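Local coordinates for protein prolyl 4-hydroxylase (Phytophthora capsici LT1534, PDB 6IUQ) that probably hydroxylates proline residues in protein substrates, using iron(II), molecular oxygen and 2-oxoglutarate, at residues D42-G47 with K201-V206; Y275-Y280 with R321-R326; Y130-S135 with K165-C170. All blocks are in the same frame, centred on the assembly; numbering follows the deposited sequence.

Contact 1: residues D42-G47 with K201-V206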
loop_
_atom_site.group_PDB
_atom_site.type_symbol
_atom_site.label_atom_id
_atom_site.label_comp_id
_atom_site.label_asym_id
_atom_site.label_seq_id
_atom_site.Cartn_x
_atom_site.Cartn_y
_atom_site.Cartn_z
ATOM N N ASP A 42 15.730 -3.719 6.146
ATOM C CA ASP A 42 16.507 -4.954 6.128
ATOM C C ASP A 42 15.715 -6.146 6.672
ATOM O O ASP A 42 16.183 -6.913 7.510
ATOM C CB ASP A 42 17.824 -4.741 6.894
ATOM C CG ASP A 42 18.647 -3.614 6.298
ATOM O OD1 ASP A 42 19.075 -3.737 5.125
ATOM O OD2 ASP A 42 18.859 -2.591 6.989
ATOM N N CYS A 43 14.505 -6.302 6.160
ATOM C CA CYS A 43 13.558 -7.250 6.718
ATOM C C CYS A 43 13.949 -8.709 6.411
ATOM O O CYS A 43 14.075 -9.511 7.324
ATOM C CB CYS A 43 12.157 -6.909 6.193
ATOM S SG CYS A 43 10.831 -7.943 6.818
ATOM N N PHE A 44 14.170 -9.051 5.143
ATOM C CA PHE A 44 14.493 -10.431 4.778
ATOM C C PHE A 44 15.980 -10.736 4.924
ATOM O O PHE A 44 16.373 -11.898 5.072
ATOM C CB PHE A 44 14.053 -10.738 3.338
ATOM C CG PHE A 44 12.565 -10.816 3.159
ATOM C CD1 PHE A 44 11.803 -9.662 3.064
ATOM C CD2 PHE A 44 11.923 -12.050 3.096
ATOM C CE1 PHE A 44 10.402 -9.731 2.909
ATOM C CE2 PHE A 44 10.522 -12.140 2.938
ATOM C CZ PHE A 44 9.764 -10.978 2.845
ATOM N N GLY A 45 16.804 -9.693 4.884
ATOM C CA GLY A 45 18.242 -9.869 4.824
ATOM C C GLY A 45 18.674 -9.749 3.376
ATOM O O GLY A 45 17.904 -10.036 2.453
ATOM N N HIS A 46 19.911 -9.332 3.168
ATOM C CA HIS A 46 20.358 -8.948 1.845
ATOM C C HIS A 46 20.435 -10.104 0.857
ATOM O O HIS A 46 20.079 -9.951 -0.317
ATOM C CB HIS A 46 21.724 -8.259 1.929
ATOM C CG HIS A 46 22.190 -7.714 0.619
ATOM N ND1 HIS A 46 22.996 -8.431 -0.238
ATOM C CD2 HIS A 46 21.909 -6.549 -0.010
ATOM C CE1 HIS A 46 23.218 -7.716 -1.327
ATOM N NE2 HIS A 46 22.568 -6.571 -1.215
ATOM N N GLY A 47 20.903 -11.259 1.316
ATOM C CA GLY A 47 21.024 -12.409 0.433
ATOM C C GLY A 47 19.658 -12.845 -0.056
ATOM O O GLY A 47 19.432 -13.002 -1.256
ATOM N N LYS A 201 13.901 1.497 -0.864
ATOM C CA LYS A 201 15.197 0.858 -0.681
ATOM C C LYS A 201 15.118 -0.658 -0.673
ATOM O O LYS A 201 14.116 -1.243 -0.251
ATOM C CB LYS A 201 15.837 1.348 0.610
ATOM C CG LYS A 201 16.095 2.825 0.551
ATOM C CD LYS A 201 16.870 3.338 1.731
ATOM C CE LYS A 201 17.409 4.738 1.388
ATOM N NZ LYS A 201 17.550 5.592 2.591
HETATM N N MSE A 202 16.186 -1.269 -1.178
HETATM C CA MSE A 202 16.389 -2.702 -1.190
HETATM C C MSE A 202 16.085 -3.304 0.182
HETATM O O MSE A 202 16.591 -2.827 1.201
HETATM C CB MSE A 202 17.840 -3.013 -1.603
HETATM C CG MSE A 202 18.260 -4.489 -1.584
HETATM SE SE MSE A 202 17.228 -5.603 -2.794
HETATM C CE MSE A 202 18.581 -6.870 -3.426
ATOM N N ASP A 203 15.237 -4.328 0.193
ATOM C CA ASP A 203 14.941 -5.105 1.392
ATOM C C ASP A 203 14.196 -4.275 2.448
ATOM O O ASP A 203 14.211 -4.587 3.641
ATOM C CB ASP A 203 16.226 -5.702 1.973
ATOM C CG ASP A 203 15.949 -6.845 2.914
ATOM O OD1 ASP A 203 14.854 -7.444 2.782
ATOM O OD2 ASP A 203 16.802 -7.139 3.793
ATOM N N ARG A 204 13.524 -3.224 1.997
ATOM C CA ARG A 204 12.627 -2.472 2.858
ATOM C C ARG A 204 11.189 -2.947 2.685
ATOM O O ARG A 204 10.708 -3.102 1.565
ATOM C CB ARG A 204 12.725 -0.976 2.561
ATOM C CG ARG A 204 11.628 -0.156 3.208
ATOM C CD ARG A 204 11.886 1.318 2.982
ATOM N NE ARG A 204 12.865 1.856 3.922
ATOM C CZ ARG A 204 13.345 3.095 3.878
ATOM N NH1 ARG A 204 12.962 3.940 2.913
ATOM N NH2 ARG A 204 14.212 3.492 4.801
ATOM N N VAL A 205 10.512 -3.164 3.804
ATOM C CA VAL A 205 9.116 -3.574 3.816
ATOM C C VAL A 205 8.230 -2.438 4.346
ATOM O O VAL A 205 8.523 -1.855 5.397
ATOM C CB VAL A 205 8.904 -4.860 4.686
ATOM C CG1 VAL A 205 7.444 -5.072 4.996
ATOM C CG2 VAL A 205 9.463 -6.073 3.987
ATOM N N VAL A 206 7.167 -2.107 3.614
ATOM C CA VAL A 206 6.148 -1.189 4.127
ATOM C C VAL A 206 4.841 -1.957 4.301
ATOM O O VAL A 206 4.423 -2.686 3.404
ATOM C CB VAL A 206 5.911 0.014 3.199
ATOM C CG1 VAL A 206 4.954 1.019 3.868
ATOM C CG2 VAL A 206 7.217 0.698 2.846
HETATM O O HOH W 1 19.264 -6.124 3.928
HETATM O O HOH W 2 16.267 -2.148 3.982
#

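Contact 2: residues Y275-Y280 with R321-R326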
loop_
_atom_site.group_PDB
_atom_site.type_symbol
_atom_site.label_atom_id
_atom_site.label_comp_id
_atom_site.label_asym_id
_atom_site.label_seq_id
_atom_site.Cartn_x
_atom_site.Cartn_y
_atom_site.Cartn_z
ATOM N N TYR A 275 -7.982 16.256 -0.147
ATOM C CA TYR A 275 -6.688 16.271 -0.827
ATOM C C TYR A 275 -6.801 16.604 -2.319
ATOM O O TYR A 275 -6.025 16.104 -3.124
ATOM C CB TYR A 275 -5.996 14.914 -0.649
ATOM C CG TYR A 275 -5.565 14.653 0.776
ATOM C CD1 TYR A 275 -6.483 14.272 1.744
ATOM C CD2 TYR A 275 -4.247 14.806 1.152
ATOM C CE1 TYR A 275 -6.093 14.056 3.058
ATOM C CE2 TYR A 275 -3.841 14.582 2.448
ATOM C CZ TYR A 275 -4.769 14.207 3.398
ATOM O OH TYR A 275 -4.365 13.986 4.684
ATOM N N GLU A 276 -7.760 17.449 -2.680
ATOM C CA GLU A 276 -7.953 17.859 -4.065
ATOM C C GLU A 276 -6.667 18.235 -4.793
ATOM O O GLU A 276 -6.438 17.799 -5.915
ATOM C CB GLU A 276 -8.920 19.043 -4.127
ATOM C CG GLU A 276 -9.532 19.251 -5.503
ATOM C CD GLU A 276 -10.299 20.563 -5.614
ATOM O OE1 GLU A 276 -10.976 20.974 -4.639
ATOM O OE2 GLU A 276 -10.199 21.193 -6.688
ATOM N N GLU A 277 -5.821 19.033 -4.157
ATOM C CA GLU A 277 -4.602 19.501 -4.804
ATOM C C GLU A 277 -3.710 18.318 -5.170
ATOM O O GLU A 277 -3.197 18.237 -6.296
ATOM C CB GLU A 277 -3.841 20.482 -3.907
ATOM C CG GLU A 277 -4.618 21.740 -3.521
ATOM C CD GLU A 277 -5.761 21.458 -2.538
ATOM O OE1 GLU A 277 -5.759 20.390 -1.875
ATOM O OE2 GLU A 277 -6.681 22.297 -2.447
ATOM N N GLU A 278 -3.539 17.396 -4.221
ATOM C CA GLU A 278 -2.727 16.200 -4.453
ATOM C C GLU A 278 -3.312 15.278 -5.535
ATOM O O GLU A 278 -2.591 14.823 -6.426
ATOM C CB GLU A 278 -2.541 15.413 -3.155
ATOM C CG GLU A 278 -1.557 16.034 -2.184
ATOM C CD GLU A 278 -2.139 17.161 -1.338
ATOM O OE1 GLU A 278 -3.375 17.295 -1.237
ATOM O OE2 GLU A 278 -1.342 17.926 -0.758
ATOM N N TYR A 279 -4.605 14.989 -5.456
ATOM C CA TYR A 279 -5.278 14.234 -6.509
ATOM C C TYR A 279 -5.124 14.907 -7.881
ATOM O O TYR A 279 -4.790 14.254 -8.875
ATOM C CB TYR A 279 -6.759 14.085 -6.198
ATOM C CG TYR A 279 -7.169 12.936 -5.296
ATOM C CD1 TYR A 279 -7.056 13.032 -3.918
ATOM C CD2 TYR A 279 -7.748 11.789 -5.821
ATOM C CE1 TYR A 279 -7.480 11.984 -3.075
ATOM C CE2 TYR A 279 -8.179 10.744 -4.998
ATOM C CZ TYR A 279 -8.038 10.853 -3.623
ATOM O OH TYR A 279 -8.457 9.831 -2.803
ATOM N N TYR A 280 -5.366 16.211 -7.935
ATOM C CA TYR A 280 -5.268 16.941 -9.196
ATOM C C TYR A 280 -3.837 16.928 -9.745
ATOM O O TYR A 280 -3.621 16.666 -10.938
ATOM C CB TYR A 280 -5.770 18.383 -9.027
ATOM C CG TYR A 280 -5.832 19.173 -10.324
ATOM C CD1 TYR A 280 -6.936 19.085 -11.161
ATOM C CD2 TYR A 280 -4.782 20.014 -10.708
ATOM C CE1 TYR A 280 -7.006 19.809 -12.348
ATOM C CE2 TYR A 280 -4.842 20.744 -11.890
ATOM C CZ TYR A 280 -5.957 20.630 -12.705
ATOM O OH TYR A 280 -6.017 21.327 -13.881
ATOM N N ARG A 321 -13.528 22.426 6.722
ATOM C CA ARG A 321 -13.047 22.363 8.105
ATOM C C ARG A 321 -11.946 21.327 8.252
ATOM O O ARG A 321 -10.971 21.548 8.963
ATOM C CB ARG A 321 -14.188 22.052 9.076
ATOM C CG ARG A 321 -15.162 23.199 9.213
ATOM C CD ARG A 321 -15.807 23.209 10.569
ATOM N NE ARG A 321 -16.720 24.338 10.697
ATOM C CZ ARG A 321 -16.397 25.504 11.244
ATOM N NH1 ARG A 321 -15.174 25.705 11.724
ATOM N NH2 ARG A 321 -17.301 26.467 11.307
ATOM N N LEU A 322 -12.087 20.196 7.570
ATOM C CA LEU A 322 -11.023 19.196 7.596
ATOM C C LEU A 322 -9.787 19.733 6.920
ATOM O O LEU A 322 -8.675 19.491 7.382
ATOM C CB LEU A 322 -11.470 17.893 6.935
ATOM C CG LEU A 322 -12.681 17.244 7.613
ATOM C CD1 LEU A 322 -13.069 15.978 6.891
ATOM C CD2 LEU A 322 -12.385 16.961 9.075
ATOM N N ARG A 323 -9.962 20.471 5.830
ATOM C CA ARG A 323 -8.811 21.036 5.135
ATOM C C ARG A 323 -8.105 22.052 6.031
ATOM O O ARG A 323 -6.883 22.146 6.028
ATOM C CB ARG A 323 -9.235 21.668 3.813
ATOM C CG ARG A 323 -9.610 20.629 2.775
ATOM C CD ARG A 323 -10.226 21.263 1.557
ATOM N NE ARG A 323 -9.351 22.309 1.063
ATOM C CZ ARG A 323 -8.359 22.125 0.199
ATOM N NH1 ARG A 323 -8.105 20.917 -0.302
ATOM N NH2 ARG A 323 -7.622 23.161 -0.173
ATOM N N ASP A 324 -8.879 22.786 6.826
ATOM C CA ASP A 324 -8.313 23.713 7.807
ATOM C C ASP A 324 -7.487 23.010 8.905
ATOM O O ASP A 324 -6.440 23.502 9.320
ATOM C CB ASP A 324 -9.432 24.529 8.444
ATOM C CG ASP A 324 -9.892 25.680 7.559
ATOM O OD1 ASP A 324 -9.030 26.273 6.874
ATOM O OD2 ASP A 324 -11.113 25.982 7.547
ATOM N N VAL A 325 -7.965 21.865 9.378
ATOM C CA VAL A 325 -7.220 21.062 10.341
ATOM C C VAL A 325 -5.889 20.608 9.748
ATOM O O VAL A 325 -4.843 20.647 10.399
ATOM C CB VAL A 325 -8.015 19.824 10.772
ATOM C CG1 VAL A 325 -7.145 18.921 11.618
ATOM C CG2 VAL A 325 -9.283 20.232 11.524
ATOM N N ARG A 326 -5.942 20.182 8.495
ATOM C CA ARG A 326 -4.762 19.761 7.770
ATOM C C ARG A 326 -3.728 20.886 7.658
ATOM O O ARG A 326 -2.536 20.676 7.894
ATOM C CB ARG A 326 -5.167 19.270 6.381
ATOM C CG ARG A 326 -4.231 18.247 5.814
ATOM C CD ARG A 326 -4.550 17.956 4.367
ATOM N NE ARG A 326 -3.298 17.847 3.626
ATOM C CZ ARG A 326 -3.198 17.947 2.310
ATOM N NH1 ARG A 326 -4.287 18.154 1.575
ATOM N NH2 ARG A 326 -2.005 17.845 1.741
#

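Contact 3: residues Y130-S135 with K165-C170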
loop_
_atom_site.group_PDB
_atom_site.type_symbol
_atom_site.label_atom_id
_atom_site.label_comp_id
_atom_site.label_asym_id
_atom_site.label_seq_id
_atom_site.Cartn_x
_atom_site.Cartn_y
_atom_site.Cartn_z
ATOM N N TYR A 130 -8.524 -7.882 12.865
ATOM C CA TYR A 130 -8.561 -7.656 11.416
ATOM C C TYR A 130 -9.154 -8.857 10.684
ATOM O O TYR A 130 -9.548 -8.747 9.521
ATOM C CB TYR A 130 -7.170 -7.377 10.838
ATOM C CG TYR A 130 -6.505 -6.083 11.259
ATOM C CD1 TYR A 130 -7.117 -5.187 12.146
ATOM C CD2 TYR A 130 -5.256 -5.748 10.741
ATOM C CE1 TYR A 130 -6.481 -4.018 12.520
ATOM C CE2 TYR A 130 -4.611 -4.591 11.126
ATOM C CZ TYR A 130 -5.223 -3.737 12.006
ATOM O OH TYR A 130 -4.562 -2.594 12.352
ATOM N N ASP A 131 -9.164 -10.003 11.355
ATOM C CA ASP A 131 -9.790 -11.207 10.821
ATOM C C ASP A 131 -9.186 -11.633 9.486
ATOM O O ASP A 131 -9.909 -11.897 8.527
ATOM C CB ASP A 131 -11.289 -10.981 10.653
ATOM C CG ASP A 131 -12.071 -12.271 10.653
ATOM O OD1 ASP A 131 -11.437 -13.347 10.771
ATOM O OD2 ASP A 131 -13.317 -12.205 10.524
ATOM N N LEU A 132 -7.860 -11.693 9.420
ATOM C CA LEU A 132 -7.184 -12.026 8.170
ATOM C C LEU A 132 -7.362 -13.510 7.834
ATOM O O LEU A 132 -7.577 -14.345 8.709
ATOM C CB LEU A 132 -5.697 -11.656 8.250
ATOM C CG LEU A 132 -5.409 -10.177 8.506
ATOM C CD1 LEU A 132 -3.920 -9.941 8.667
ATOM C CD2 LEU A 132 -6.000 -9.265 7.408
ATOM N N GLN A 133 -7.271 -13.827 6.553
ATOM C CA GLN A 133 -7.583 -15.158 6.082
ATOM C C GLN A 133 -6.361 -15.919 5.570
ATOM O O GLN A 133 -5.534 -15.376 4.834
ATOM C CB GLN A 133 -8.632 -15.070 4.979
ATOM C CG GLN A 133 -9.915 -14.312 5.351
ATOM C CD GLN A 133 -10.797 -15.105 6.276
ATOM O OE1 GLN A 133 -10.893 -14.810 7.469
ATOM N NE2 GLN A 133 -11.437 -16.133 5.739
ATOM N N PHE A 134 -6.276 -17.194 5.940
ATOM C CA PHE A 134 -5.172 -18.042 5.538
ATOM C C PHE A 134 -5.366 -18.713 4.177
ATOM O O PHE A 134 -4.407 -19.182 3.557
ATOM C CB PHE A 134 -4.934 -19.086 6.609
ATOM C CG PHE A 134 -4.234 -18.547 7.826
ATOM C CD1 PHE A 134 -4.956 -18.016 8.879
ATOM C CD2 PHE A 134 -2.849 -18.572 7.914
ATOM C CE1 PHE A 134 -4.314 -17.526 10.013
ATOM C CE2 PHE A 134 -2.198 -18.079 9.045
ATOM C CZ PHE A 134 -2.926 -17.553 10.093
ATOM N N SER A 135 -6.599 -18.738 3.697
ATOM C CA SER A 135 -6.881 -19.405 2.439
ATOM C C SER A 135 -6.091 -18.748 1.313
ATOM O O SER A 135 -5.868 -17.541 1.333
ATOM C CB SER A 135 -8.387 -19.382 2.143
ATOM O OG SER A 135 -8.625 -19.700 0.782
ATOM N N LYS A 165 -11.661 -6.754 -1.017
ATOM C CA LYS A 165 -11.450 -7.459 0.217
ATOM C C LYS A 165 -10.153 -7.194 0.966
ATOM O O LYS A 165 -9.973 -7.689 2.037
ATOM C CB LYS A 165 -11.523 -8.963 -0.078
ATOM C CG LYS A 165 -12.799 -9.451 -0.709
ATOM C CD LYS A 165 -13.982 -9.062 0.142
ATOM C CE LYS A 165 -13.646 -9.199 1.600
ATOM N NZ LYS A 165 -14.753 -8.764 2.466
ATOM N N ARG A 166 -9.284 -6.392 0.397
ATOM C CA ARG A 166 -7.971 -6.118 0.974
ATOM C C ARG A 166 -8.024 -5.377 2.291
ATOM O O ARG A 166 -8.752 -4.400 2.446
ATOM C CB ARG A 166 -7.138 -5.322 -0.006
ATOM C CG ARG A 166 -6.804 -6.079 -1.253
ATOM C CD ARG A 166 -6.418 -5.065 -2.309
ATOM N NE ARG A 166 -5.940 -5.663 -3.546
ATOM C CZ ARG A 166 -5.628 -4.958 -4.628
ATOM N NH1 ARG A 166 -5.748 -3.621 -4.624
ATOM N NH2 ARG A 166 -5.184 -5.590 -5.709
ATOM N N LYS A 167 -7.239 -5.868 3.243
ATOM C CA LYS A 167 -7.132 -5.268 4.565
ATOM C C LYS A 167 -5.707 -4.735 4.826
ATOM O O LYS A 167 -5.545 -3.591 5.214
ATOM C CB LYS A 167 -7.524 -6.290 5.642
ATOM C CG LYS A 167 -7.469 -5.748 7.072
ATOM C CD LYS A 167 -8.340 -4.507 7.159
ATOM C CE LYS A 167 -8.087 -3.702 8.410
ATOM N NZ LYS A 167 -7.716 -2.324 8.003
ATOM N N VAL A 168 -4.686 -5.560 4.630
ATOM C CA VAL A 168 -3.292 -5.138 4.812
ATOM C C VAL A 168 -2.498 -5.150 3.515
ATOM O O VAL A 168 -2.510 -6.134 2.781
ATOM C CB VAL A 168 -2.548 -6.046 5.822
ATOM C CG1 VAL A 168 -1.090 -5.592 5.980
ATOM C CG2 VAL A 168 -3.272 -6.045 7.158
ATOM N N THR A 169 -1.809 -4.050 3.226
ATOM C CA THR A 169 -0.904 -3.995 2.093
ATOM C C THR A 169 0.528 -4.203 2.558
ATOM O O THR A 169 0.970 -3.578 3.518
ATOM C CB THR A 169 -1.000 -2.651 1.356
ATOM O OG1 THR A 169 -2.333 -2.483 0.839
ATOM C CG2 THR A 169 0.039 -2.600 0.231
ATOM N N CYS A 170 1.244 -5.094 1.877
ATOM C CA CYS A 170 2.620 -5.387 2.226
ATOM C C CYS A 170 3.516 -5.221 1.015
ATOM O O CYS A 170 3.407 -5.967 0.035
ATOM C CB CYS A 170 2.754 -6.801 2.792
ATOM S SG CYS A 170 4.500 -7.236 3.060
#

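Contact 1: residues D42-G47 with K201-V206
A type II beta turn from Lys201 to Arg204 leads into strand 204-209 and brings the CA atoms of Asp203 and Asp42 to 5.0 Å, beside the loop that joins strand 37-40, at the edge of the double-stranded beta-helix, to helix 46-61. Asp203 takes three backbone N-H groups in succession. Its carbonyl O accepts a nearly straight bond from Cys43 N (3.1 Å, 165°). Its carboxylate, with CG anti to the backbone N, meets the next two: OD1 accepts from Phe44 N at 2.9 Å and OD2 from Gly45 N at 2.8 Å, each oxygen through its syn lone pair, the Gly45 bond being clearly bent (132°). Gly45 is the N-cap residue of helix 46-61, so the buried carboxylate sits at that helix's amino end, where the loop N-H groups and the helix dipole probably stabilise its negative charge. A water donates to both Asp42 OD1 and Asp203 OD2, bridging two like charges. Next to these bonds, Val205 CG2 lies 3.6 Å from Cys43 CB. The same methyl lies 3.9 Å from CE1 at the edge of the Phe44 ring, while Asp203 OD1 lies in the ring plane, 3.8 Å from Phe44 CD1.

Contact 2: residues Y275-Y280 with R321-R326
Two arginine-glutamate salt bridges, each made end-on by two guanidinium nitrogens, join the first turn of helix 276-287 to helix 313-328 in the helical C-terminal part of the chain. The axes of the segments 276-280 and 321-326 run at 86° and come no closer than 13.7 Å, too far apart for direct backbone packing, so long side chains span the gap. Arg323, bent at chi3, meets Glu277 tip to tip. Its NH1 donates to Glu277 OE1 at 2.9 Å in an almost straight bond of 168°, directed at the syn lone pair of OE1, which lies close to the guanidinium plane. Arg323 NH2 closes the second arm on Glu277 OE2 at 2.6 Å, but from above the carboxylate plane. Arg326 grips Glu278 likewise: NH2 reaches OE2 at 2.6 Å and NH1 reaches OE1 at 3.1 Å, both acceptors lying near the guanidinium plane and both bonds arriving from above the carboxylate. Both glutamates are bent at chi2, which turns their carboxylates to the arginines. An aromatic ring also sets the orientation of the Arg326 guanidinium. Tyr275, the N-cap residue, lays its ring across one guanidinium face, the planes 19° apart and Tyr275 CE2 3.4 Å from Arg326 CZ. The CD methylene of Arg326 adds a CH-pi contact, 4.2 Å from the centroid of the Tyr275 ring. At the ring's far end, Tyr275 OH is hydrogen-bonded to Leu192 N, which helps to fix its position. Glu278 also touches Cys155 and Arg216, the sequence neighbours of the iron ligands His156 and His215. With the Arg326 guanidinium nearly parallel to the Tyr275 ring and both arginines paired through NH1 and NH2, the contact is a case of bidentate, end-on arginine-carboxylate bridging between crossed helices.

Contact 3: residues Y130-S135 with K165-C170
Lys167 crosses the face of the Tyr130 ring at about a right angle and gives both its carbon chain and its ammonium to the aromatic surface. Lys167 CE is 4.1 Å from the ring centroid in a CH-pi contact, shifted toward the CG side. Lys167 NZ stands almost on the ring normal, 4° away from it and 4.8 Å from the centroid, which makes a cation-pi pair at fairly long range. The chain starts with CG anti to the backbone N and then bends at chi2 (55°) and again at chi4, and these bends carry CE and NZ over the ring. Lower down the same chain, Leu132 CD2 packs against Lys167 CB at 3.8 Å. Val168 CG2 reaches both loop side chains, 4.1 Å from Tyr130 CD2 and 4.2 Å from Leu132 CD2, so that apart from the cation-pi pair the four buried side chains meet through apolar packing. Two consecutive residues of strand 166-173 can face the 130-135 loop because Lys167 and Val168 form a classic beta bulge opposite Leu231 of the antiparallel strand 224-232. The psi of Lys167, -52°, departs from the extended strand and turns both side chains to the same side in this sheet of the double-stranded beta-helix. Further out, the buried ammonium is satisfied by a hydrogen bond to Gln209 OE1 and a salt bridge to Asp211 OD1, which probably keep it charged over the ring. Tyr130 OH bonds to Asp33 OD1 and to Gln209 NE2, so the one amide of Gln209 ties the tyrosine and the lysine together. One residue past the bulge, Thr169 OG1 is hydrogen-bonded to OD2 of the iron ligand Asp158.

Contacts 1 and 3 each have one segment on the same sheet: strands 204-209 and 166-173 are neighbours in it, and Val205 CG1 of contact 1 packs on Cys170 SG of contact 3 at 4.1 Å, although the two centres are 21 Å apart. Along the chain, contact 3 is nested within the loop that contact 1 closes. Contact 2 follows both in sequence, across the chain's centre from contact 1; its centre lies 33 Å from that of contact 1 and 29 Å from that of contact 3, with nearest atoms about 16 Å and about 14 Å away. The iron, held by His156, Asp158 and His215, is about 12 Å from the Val168 side chain of contact 3.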